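Local coordinates for protein aldehyde dehydrogenase (Staphylococcus aureus, PDB 6K10) that oxidises 4,4'-diaponeurosporen-4-al to 4,4'-diaponeurosporenoic acid with NAD+, a step in making the carotenoid pigment staphyloxanthin, at residues 179-182 / 183-187. The protein carries 1 engineered substitution. Sequence-based numbering, arbitrary orientation.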
loop_
_atom_site.group_PDB
_atom_site.type_symbol
_atom_site.label_atom_id
_atom_site.label_comp_id
_atom_site.label_asym_id
_atom_site.label_seq_id
_atom_site.Cartn_x
_atom_site.Cartn_y
_atom_site.Cartn_z
ATOM N N GLU A 179 25.149 -3.105 -8.234
ATOM C CA GLU A 179 24.549 -4.242 -7.545
ATOM C C GLU A 179 23.074 -3.987 -7.271
ATOM O O GLU A 179 22.245 -4.894 -7.405
ATOM C CB GLU A 179 25.295 -4.536 -6.242
ATOM C CG GLU A 179 26.623 -5.256 -6.424
ATOM C CD GLU A 179 27.662 -4.402 -7.120
ATOM O OE1 GLU A 179 28.347 -4.920 -8.024
ATOM O OE2 GLU A 179 27.789 -3.210 -6.767
ATOM N N THR A 180 22.731 -2.755 -6.889
ATOM C CA THR A 180 21.326 -2.390 -6.744
ATOM C C THR A 180 20.591 -2.530 -8.069
ATOM O O THR A 180 19.452 -3.011 -8.110
ATOM C CB THR A 180 21.205 -0.959 -6.219
ATOM O OG1 THR A 180 21.883 -0.851 -4.962
ATOM C CG2 THR A 180 19.743 -0.578 -6.036
ATOM N N GLN A 181 21.237 -2.120 -9.164
ATOM C CA GLN A 181 20.633 -2.246 -10.487
ATOM C C GLN A 181 20.297 -3.698 -10.801
ATOM O O GLN A 181 19.211 -3.996 -11.313
ATOM C CB GLN A 181 21.581 -1.678 -11.543
ATOM C CG GLN A 181 20.895 -1.149 -12.787
ATOM C CD GLN A 181 20.205 0.177 -12.547
ATOM O OE1 GLN A 181 18.989 0.292 -12.691
ATOM N NE2 GLN A 181 20.981 1.191 -12.179
ATOM N N THR A 182 21.216 -4.615 -10.495
ATOM C CA THR A 182 20.963 -6.031 -10.744
ATOM C C THR A 182 19.784 -6.535 -9.922
ATOM O O THR A 182 18.974 -7.334 -10.408
ATOM C CB THR A 182 22.218 -6.844 -10.431
ATOM O OG1 THR A 182 23.309 -6.359 -11.222
ATOM C CG2 THR A 182 21.993 -8.315 -10.737
ATOM N N LEU A 183 19.663 -6.067 -8.679
ATOM C CA LEU A 183 18.636 -6.592 -7.785
ATOM C C LEU A 183 17.246 -6.089 -8.158
ATOM O O LEU A 183 16.279 -6.861 -8.138
ATOM C CB LEU A 183 18.973 -6.228 -6.340
ATOM C CG LEU A 183 20.131 -7.017 -5.729
ATOM C CD1 LEU A 183 20.707 -6.289 -4.527
ATOM C CD2 LEU A 183 19.645 -8.398 -5.329
ATOM N N ILE A 184 17.117 -4.805 -8.502
ATOM C CA ILE A 184 15.796 -4.227 -8.738
ATOM C C ILE A 184 15.161 -4.687 -10.041
ATOM O O ILE A 184 13.954 -4.491 -10.229
ATOM C CB ILE A 184 15.852 -2.687 -8.708
ATOM C CG1 ILE A 184 16.838 -2.152 -9.746
ATOM C CG2 ILE A 184 16.209 -2.193 -7.313
ATOM C CD1 ILE A 184 16.936 -0.637 -9.758
ATOM N N HIS A 185 15.931 -5.288 -10.944
ATOM C CA HIS A 185 15.383 -5.844 -12.174
ATOM C C HIS A 185 14.971 -7.301 -12.030
ATOM O O HIS A 185 14.437 -7.876 -12.984
ATOM C CB HIS A 185 16.392 -5.701 -13.317
ATOM C CG HIS A 185 16.577 -4.291 -13.782
ATOM N ND1 HIS A 185 15.530 -3.511 -14.222
ATOM C CD2 HIS A 185 17.686 -3.520 -13.873
ATOM C CE1 HIS A 185 15.985 -2.318 -14.564
ATOM N NE2 HIS A 185 17.291 -2.298 -14.363
ATOM N N LEU A 186 15.210 -7.911 -10.865
ATOM C CA LEU A 186 14.772 -9.269 -10.589
ATOM C C LEU A 186 13.344 -9.264 -10.050
ATOM O O LEU A 186 12.947 -8.338 -9.336
ATOM C CB LEU A 186 15.705 -9.932 -9.579
ATOM C CG LEU A 186 17.135 -10.157 -10.074
ATOM C CD1 LEU A 186 18.013 -10.726 -8.970
ATOM C CD2 LEU A 186 17.132 -11.072 -11.288
ATOM N N PRO A 187 12.535 -10.302 -10.378
ATOM C CA PRO A 187 11.116 -10.306 -9.977
ATOM C C PRO A 187 10.919 -10.662 -8.506
ATOM O O PRO A 187 10.298 -11.672 -8.156
ATOM C CB PRO A 187 10.517 -11.352 -10.924
ATOM C CG PRO A 187 11.623 -12.327 -11.120
ATOM C CD PRO A 187 12.893 -11.506 -11.149
#
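The imidazole of His185 and the side-chain amide of Gln181 run alongside each other, with their planes 33° apart. They stand at the C-terminal end of helix 177-184, in the Rossmann-like fold of the NAD-binding domain. This helix lies in the crossover from strand 170-172 to strand 190-194 of the central sheet. NE2 of His185 comes within 3.5 Å of OE1 of Gln181. The backbone carbonyl of Gln181 meets the same ring obliquely, with its O 3.0 Å from CD2 of His185.

Two i to i+4 hydrogen bonds close the last turn of the helix. Leu183 N donates to Glu179 O, and Ile184 N donates to Thr180 O over 3.0 Å at an N-H...O angle of 160°. After Ile184 the pattern changes. Leu186 N turns back to Leu183 O, while Thr182 O faces the aliphatic CG of Leu186 at 3.4 Å. Thr182 OG1 is hydrogen-bonded one turn back, to Glu178 O.

On its buried side the helix packs Leu183 on Leu116 and Ile143 of the sheet, and Ile184 on Ile202 and Ala206 of helix 197-209. Leu183 also touches Ile11 of helix 10-23, and Leu186 touches Phe15 of the same helix. The contact is structural packing, away from the predicted active-site residues.

Ile184 packs back on the preceding turn. Its chi1 of 58° folds CG1 back over the helix and lays this branch against the carbonyl oxygens of Thr180 and Gln181. CD1 of Ile184 continues to 3.7 Å from OE1 of Gln181. The other branch, CG2 of Ile184, meets CG2 of Thr180 at 4.1 Å.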